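Local atomic coordinates of ribonucleoside-diphosphate reductase subunit beta (Clostridium botulinum, PDB entry 6ZJK), a protein that is the iron-carrying R2 subunit of a ribonucleotide reductase and probably supplies the radical with which ribonucleoside diphosphates are reduced to deoxyribonucleoside diphosphates. Residues N200-E204 against G205-Y209; S77-E80 against D81-Q84. One frame throughout, in Å; residues are numbered along the deposited sequence.

Interaction 1: N200-E204 against G205-Y209. With FE (Fe (III) ion), chain G.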
ATOM      1  N   ASN A 200     -17.149  -3.266   3.233  1.00 41.30           N
ATOM      2  CA  ASN A 200     -16.055  -3.821   2.523  1.00 36.53           C
ATOM      3  C   ASN A 200     -16.261  -5.249   2.186  1.00 39.03           C
ATOM      4  O   ASN A 200     -16.001  -5.643   1.120  1.00 40.74           O
ATOM      5  CB  ASN A 200     -14.861  -3.813   3.428  1.00 44.83           C
ATOM      6  CG  ASN A 200     -13.852  -2.820   3.049  1.00 52.49           C
ATOM      7  OD1 ASN A 200     -13.133  -3.015   2.131  1.00 58.72           O
ATOM      8  ND2 ASN A 200     -13.792  -1.747   3.775  1.00 51.24           N
ATOM      9  N   TYR A 201     -16.667  -6.050   3.163  1.00 40.39           N
ATOM     10  CA  TYR A 201     -16.895  -7.474   2.991  1.00 40.44           C
ATOM     11  C   TYR A 201     -17.932  -7.721   1.907  1.00 39.23           C
ATOM     12  O   TYR A 201     -17.753  -8.515   1.064  1.00 38.43           O
ATOM     13  CB  TYR A 201     -17.251  -8.133   4.343  1.00 41.46           C
ATOM     14  CG  TYR A 201     -17.444  -9.614   4.337  1.00 43.78           C
ATOM     15  CD1 TYR A 201     -16.495 -10.432   3.876  1.00 41.88           C
ATOM     16  CD2 TYR A 201     -18.597 -10.184   4.819  1.00 46.21           C
ATOM     17  CE1 TYR A 201     -16.685 -11.766   3.835  1.00 45.67           C
ATOM     18  CE2 TYR A 201     -18.780 -11.525   4.803  1.00 39.93           C
ATOM     19  CZ  TYR A 201     -17.814 -12.307   4.320  1.00 44.31           C
ATOM     20  OH  TYR A 201     -17.924 -13.603   4.247  1.00 36.56           O
ATOM     21  N   ILE A 202     -18.998  -6.968   1.928  1.00 38.54           N
ATOM     22  CA  ILE A 202     -20.027  -7.082   0.916  1.00 42.45           C
ATOM     23  C   ILE A 202     -19.488  -6.745  -0.468  1.00 39.53           C
ATOM     24  O   ILE A 202     -19.631  -7.500  -1.356  1.00 39.60           O
ATOM     25  CB  ILE A 202     -21.213  -6.204   1.249  1.00 42.78           C
ATOM     26  CG1 ILE A 202     -21.980  -6.803   2.401  1.00 40.64           C
ATOM     27  CG2 ILE A 202     -22.104  -6.055   0.051  1.00 39.87           C
ATOM     28  CD1 ILE A 202     -22.857  -5.841   3.108  1.00 40.25           C
ATOM     29  N   LEU A 203     -18.780  -5.641  -0.562  1.00 42.28           N
ATOM     30  CA  LEU A 203     -18.195  -5.169  -1.803  1.00 42.30           C
ATOM     31  C   LEU A 203     -17.374  -6.201  -2.488  1.00 40.42           C
ATOM     32  O   LEU A 203     -17.584  -6.482  -3.588  1.00 40.38           O
ATOM     33  CB  LEU A 203     -17.417  -3.903  -1.580  1.00 39.57           C
ATOM     34  CG  LEU A 203     -16.632  -3.295  -2.742  1.00 45.47           C
ATOM     35  CD1 LEU A 203     -16.343  -1.857  -2.485  1.00 39.52           C
ATOM     36  CD2 LEU A 203     -15.396  -4.019  -3.119  1.00 41.46           C
ATOM     37  N   GLU A 204     -16.498  -6.831  -1.769  1.00 42.68           N
ATOM     38  CA  GLU A 204     -15.629  -7.840  -2.292  1.00 39.38           C
ATOM     39  C   GLU A 204     -16.219  -9.191  -2.515  1.00 42.03           C
ATOM     40  O   GLU A 204     -15.869  -9.849  -3.423  1.00 41.31           O
ATOM     41  CB  GLU A 204     -14.494  -7.974  -1.319  1.00 44.44           C
ATOM     42  CG  GLU A 204     -13.867  -6.623  -1.066  1.00 50.37           C
ATOM     43  CD  GLU A 204     -12.416  -6.649  -0.702  1.00 45.22           C
ATOM     44  OE1 GLU A 204     -12.142  -7.184   0.342  1.00 46.20           O
ATOM     45  OE2 GLU A 204     -11.592  -6.113  -1.450  1.00 42.88           O
ATOM     46  N   GLY A 205     -17.094  -9.617  -1.633  1.00 39.72           N
ATOM     47  CA  GLY A 205     -17.678 -10.936  -1.747  1.00 37.16           C
ATOM     48  C   GLY A 205     -18.935 -11.005  -2.575  1.00 40.51           C
ATOM     49  O   GLY A 205     -19.403 -12.110  -2.870  1.00 38.73           O
ATOM     50  N   ILE A 206     -19.504  -9.857  -2.956  1.00 34.84           N
ATOM     51  CA  ILE A 206     -20.754  -9.848  -3.720  1.00 36.54           C
ATOM     52  C   ILE A 206     -20.613  -9.047  -5.019  1.00 40.60           C
ATOM     53  O   ILE A 206     -20.830  -9.590  -6.109  1.00 35.36           O
ATOM     54  CB  ILE A 206     -21.912  -9.302  -2.876  1.00 33.53           C
ATOM     55  CG1 ILE A 206     -22.109 -10.171  -1.616  1.00 38.77           C
ATOM     56  CG2 ILE A 206     -23.213  -9.260  -3.709  1.00 40.00           C
ATOM     57  CD1 ILE A 206     -22.484 -11.618  -1.911  1.00 36.15           C
ATOM     58  N   TYR A 207     -20.240  -7.762  -4.921  1.00 36.71           N
ATOM     59  CA  TYR A 207     -20.252  -6.910  -6.116  1.00 39.37           C
ATOM     60  C   TYR A 207     -19.231  -7.393  -7.139  1.00 43.23           C
ATOM     61  O   TYR A 207     -19.551  -7.523  -8.321  1.00 41.15           O
ATOM     62  CB  TYR A 207     -19.991  -5.437  -5.760  1.00 44.86           C
ATOM     63  CG  TYR A 207     -20.960  -4.836  -4.753  1.00 43.68           C
ATOM     64  CD1 TYR A 207     -22.233  -5.363  -4.576  1.00 45.00           C
ATOM     65  CD2 TYR A 207     -20.588  -3.752  -3.961  1.00 42.94           C
ATOM     66  CE1 TYR A 207     -23.113  -4.821  -3.643  1.00 42.89           C
ATOM     67  CE2 TYR A 207     -21.462  -3.203  -3.028  1.00 44.80           C
ATOM     68  CZ  TYR A 207     -22.721  -3.745  -2.872  1.00 47.14           C
ATOM     69  OH  TYR A 207     -23.605  -3.214  -1.952  1.00 45.09           O
ATOM     70  N   PHE A 208     -18.072  -7.777  -6.663  1.00 39.76           N
ATOM     71  CA  PHE A 208     -17.073  -8.211  -7.549  1.00 43.23           C
ATOM     72  C   PHE A 208     -17.385  -9.531  -8.185  1.00 40.45           C
ATOM     73  O   PHE A 208     -17.077  -9.719  -9.301  1.00 42.29           O
ATOM     74  CB  PHE A 208     -15.668  -8.159  -6.927  1.00 36.09           C
ATOM     75  CG  PHE A 208     -14.876  -6.984  -7.354  1.00 45.76           C
ATOM     76  CD1 PHE A 208     -14.226  -6.971  -8.540  1.00 41.99           C
ATOM     77  CD2 PHE A 208     -14.830  -5.897  -6.601  1.00 47.29           C
ATOM     78  CE1 PHE A 208     -13.543  -5.871  -8.933  1.00 46.11           C
ATOM     79  CE2 PHE A 208     -14.166  -4.786  -6.991  1.00 40.62           C
ATOM     80  CZ  PHE A 208     -13.526  -4.784  -8.159  1.00 41.40           C
ATOM     81  N   TYR A 209     -17.981 -10.441  -7.443  1.00 41.06           N
ATOM     82  CA  TYR A 209     -18.330 -11.767  -7.941  1.00 44.35           C
ATOM     83  C   TYR A 209     -19.370 -11.672  -9.034  1.00 38.24           C
ATOM     84  O   TYR A 209     -19.340 -12.383  -9.947  1.00 41.63           O
ATOM     85  CB  TYR A 209     -18.678 -12.730  -6.798  1.00 37.87           C
ATOM     86  CG  TYR A 209     -17.450 -13.341  -6.209  1.00 37.88           C
ATOM     87  CD1 TYR A 209     -16.694 -12.660  -5.329  1.00 36.91           C
ATOM     88  CD2 TYR A 209     -17.038 -14.569  -6.576  1.00 43.85           C
ATOM     89  CE1 TYR A 209     -15.550 -13.188  -4.809  1.00 41.38           C
ATOM     90  CE2 TYR A 209     -15.899 -15.114  -6.063  1.00 42.72           C
ATOM     91  CZ  TYR A 209     -15.161 -14.396  -5.182  1.00 45.09           C
ATOM     92  OH  TYR A 209     -14.047 -14.919  -4.688  1.00 47.34           O
TER
HETATM   93 FE    FE G 403     -10.437  -6.488  -3.213  1.00 43.13          FE
HETATM   94  O   HOH W   1      -9.638  -7.464  -4.966  0.70 38.53           O

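Interaction 2: S77-E80 against D81-Q84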
ATOM      1  N   SER A  77      -0.882 -10.897 -22.719  1.00 44.11           N
ATOM      2  CA  SER A  77      -1.160 -10.309 -24.025  1.00 47.01           C
ATOM      3  C   SER A  77      -2.649 -10.331 -24.356  1.00 43.63           C
ATOM      4  O   SER A  77      -3.327 -11.346 -24.178  1.00 41.98           O
ATOM      5  CB  SER A  77      -0.407 -11.066 -25.109  1.00 51.60           C
ATOM      6  OG  SER A  77      -1.065 -10.891 -26.342  1.00 56.97           O
ATOM      7  N   LEU A  78      -3.082  -9.223 -24.961  1.00 44.73           N
ATOM      8  CA  LEU A  78      -4.465  -8.970 -25.359  1.00 46.29           C
ATOM      9  C   LEU A  78      -4.649  -9.086 -26.869  1.00 48.68           C
ATOM     10  O   LEU A  78      -5.659  -8.617 -27.404  1.00 43.11           O
ATOM     11  CB  LEU A  78      -4.929  -7.589 -24.878  1.00 45.71           C
ATOM     12  CG  LEU A  78      -5.086  -7.441 -23.359  1.00 46.18           C
ATOM     13  CD1 LEU A  78      -5.623  -6.061 -22.966  1.00 45.37           C
ATOM     14  CD2 LEU A  78      -5.980  -8.553 -22.783  1.00 51.50           C
ATOM     15  N   ASN A  79      -3.668  -9.654 -27.579  1.00 45.97           N
ATOM     16  CA  ASN A  79      -3.669  -9.614 -29.036  1.00 48.10           C
ATOM     17  C   ASN A  79      -4.948 -10.205 -29.611  1.00 52.82           C
ATOM     18  O   ASN A  79      -5.470  -9.692 -30.604  1.00 49.17           O
ATOM     19  CB  ASN A  79      -2.445 -10.346 -29.580  1.00 48.68           C
ATOM     20  CG  ASN A  79      -1.188  -9.494 -29.550  1.00 58.50           C
ATOM     21  OD1 ASN A  79      -1.172  -8.385 -29.001  1.00 58.09           O
ATOM     22  ND2 ASN A  79      -0.115 -10.016 -30.132  1.00 61.07           N
ATOM     23  N   GLU A  80      -5.481 -11.267 -28.994  1.00 48.76           N
ATOM     24  CA  GLU A  80      -6.709 -11.871 -29.511  1.00 55.48           C
ATOM     25  C   GLU A  80      -7.924 -10.999 -29.221  1.00 51.14           C
ATOM     26  O   GLU A  80      -8.837 -10.906 -30.051  1.00 51.48           O
ATOM     27  CB  GLU A  80      -6.914 -13.273 -28.920  1.00 63.41           C
ATOM     28  CG  GLU A  80      -5.991 -14.341 -29.491  1.00 69.37           C
ATOM     29  CD  GLU A  80      -6.045 -14.397 -31.012  1.00 74.82           C
ATOM     30  OE1 GLU A  80      -7.154 -14.604 -31.562  1.00 83.07           O
ATOM     31  OE2 GLU A  80      -4.988 -14.224 -31.658  1.00 79.63           O
ATOM     32  N   ASP A  81      -7.935 -10.319 -28.071  1.00 51.50           N
ATOM     33  CA  ASP A  81      -9.056  -9.446 -27.739  1.00 44.49           C
ATOM     34  C   ASP A  81      -9.097  -8.196 -28.621  1.00 46.31           C
ATOM     35  O   ASP A  81     -10.186  -7.663 -28.880  1.00 42.48           O
ATOM     36  CB  ASP A  81      -8.986  -9.029 -26.269  1.00 40.37           C
ATOM     37  CG  ASP A  81      -9.153 -10.220 -25.301  1.00 48.17           C
ATOM     38  OD1 ASP A  81      -8.870 -11.378 -25.699  1.00 46.54           O
ATOM     39  OD2 ASP A  81      -9.634  -9.999 -24.162  1.00 41.24           O
ATOM     40  N   ILE A  82      -7.945  -7.726 -29.111  1.00 42.46           N
ATOM     41  CA  ILE A  82      -7.952  -6.586 -30.031  1.00 45.86           C
ATOM     42  C   ILE A  82      -8.763  -6.912 -31.279  1.00 45.76           C
ATOM     43  O   ILE A  82      -9.582  -6.107 -31.736  1.00 42.47           O
ATOM     44  CB  ILE A  82      -6.510  -6.188 -30.387  1.00 43.44           C
ATOM     45  CG1 ILE A  82      -5.749  -5.746 -29.122  1.00 44.67           C
ATOM     46  CG2 ILE A  82      -6.530  -5.093 -31.412  1.00 44.35           C
ATOM     47  CD1 ILE A  82      -4.282  -5.443 -29.353  1.00 45.25           C
ATOM     48  N   LYS A  83      -8.595  -8.124 -31.809  1.00 42.90           N
ATOM     49  CA  LYS A  83      -9.333  -8.407 -33.036  1.00 48.91           C
ATOM     50  C   LYS A  83     -10.815  -8.636 -32.748  1.00 49.08           C
ATOM     51  O   LYS A  83     -11.679  -8.189 -33.511  1.00 53.00           O
ATOM     52  CB  LYS A  83      -8.752  -9.652 -33.710  1.00 53.33           C
ATOM     53  CG  LYS A  83      -7.228  -9.839 -33.600  1.00 56.22           C
ATOM     54  CD  LYS A  83      -6.694 -10.536 -34.857  1.00 63.90           C
ATOM     55  CE  LYS A  83      -5.633 -11.593 -34.560  1.00 72.84           C
ATOM     56  NZ  LYS A  83      -4.885 -12.068 -35.757  1.00 81.38           N
ATOM     57  N   GLN A  84     -11.199  -9.137 -31.573  1.00 48.66           N
ATOM     58  CA  GLN A  84     -12.589  -9.504 -31.305  1.00 46.57           C
ATOM     59  C   GLN A  84     -13.446  -8.337 -30.829  1.00 48.20           C
ATOM     60  O   GLN A  84     -14.673  -8.378 -30.987  1.00 50.48           O
ATOM     61  CB  GLN A  84     -12.629 -10.608 -30.253  1.00 50.14           C
ATOM     62  CG  GLN A  84     -11.771 -11.786 -30.621  1.00 56.62           C
ATOM     63  CD  GLN A  84     -11.909 -12.929 -29.652  1.00 55.89           C
ATOM     64  OE1 GLN A  84     -11.481 -12.840 -28.497  1.00 57.31           O
ATOM     65  NE2 GLN A  84     -12.488 -14.028 -30.124  1.00 55.97           N
TER

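Interaction 1: N200-E204 against G205-Y209
Leu-203 CD2 lies at the edge of the Phe-208 ring and in its plane, 4.0 Å from Phe-208 CD2, the two side chains running side by side. The edge of Tyr-209 is turned to the backbone: Glu-204 O sits in the ring plane, 3.5 Å from Tyr-209 CD1. The Tyr-207 ring takes an off-centre CH-pi contact from Ile-202 CG2, 4.2 Å from the centroid, while Leu-203 CB comes up to its CD2. With Ile-202 CG2 anti to the backbone N, this methyl reaches the phenol end of the ring, 3.8 Å from Tyr-207 CZ.

The backbone carrying these rings, part of helix 190-220, widens into a pi-type turn at 205-207. Gly-205 N donates to Tyr-201 O at 3.0 Å and Ile-206 N to Ile-202 O at 2.9 Å, after which Leu-203 O takes two weak bonds, from Tyr-207 N and Phe-208 N. The second is a five-residue step.

Glu-204 itself turns to the metal. Its chain is extended beyond CG, and OE2 binds one iron(III) at 2.1 Å; Glu-137, Glu-238, His-241 and a water complete the ligands of that ion. Carboxylates and histidines from a helical bundle form the di-iron site of R2 proteins. The two ends of Glu-204 thus fare differently: OE2 is held by the iron and by a weak hydrogen bond from Gln-110, whereas the backbone oxygen, Glu-204 O, is buried without a polar partner and faces the C-H edge of Tyr-209.

Interaction 2: S77-E80 against D81-Q84
Leu-78, at the N-cap position, and Ile-82 join the ends of the first turn of the short helix 79-84, which is preceded by an ST turn: Ser-77 OG accepts from Asn-79 N at 3.1 Å. Ile-82 N then donates to Leu-78 O at 3.0 Å, and Ile-82 CG1 lies 3.3 Å from Leu-78 O.

Gln-84 follows the turn back toward Glu-80, whose O takes weak bonds from Lys-83 N and Gln-84 N. Its CB stands 3.8 Å from Glu-80 O, and CG, set beside its own backbone N by a chi1 of -54°, comes as near as 3.1 Å to that oxygen. The amide carbon CD lies a little farther from it. At the tip, OE1 stays 3.6 Å from Glu-80 O and also accepts from Met-224 N, while NE2 donates to Gly-222 O. Asp-81 OD1 takes the N-H of Ala-226 and OD2 pairs with Thr-227 OG1; Asp-81 thus holds the first turn of helix 225-255, and Gln-84 the residues leading into it. On the outer side Glu-80 and Lys-83 remain a loose pair of opposite charges, with Glu-80 OE2 4.6 Å from Lys-83 NZ and 4.0 Å from Lys-83 CE.

In the fold
Interaction 1 is core and interaction 2 largely surface: their centres lie about 29 Å apart, with nearest atoms about 16 Å apart, and they do not touch. The 200-209 segment runs through the middle of the long helix 190-220, its side chains meeting helices 90-118, 225-255, 262-287 and 296-313; 77-84 comprises the short peripheral helix 79-84 and the two residues before it, resting on helices 124-151 and 225-255. Helix 225-255 is thus common to both, met near its start by interaction 2 and farther along, beside the iron ligands, by interaction 1. Aromatic packing and metal ligation prevail inside, whereas outside polar side chains hydrogen-bond to backbone groups.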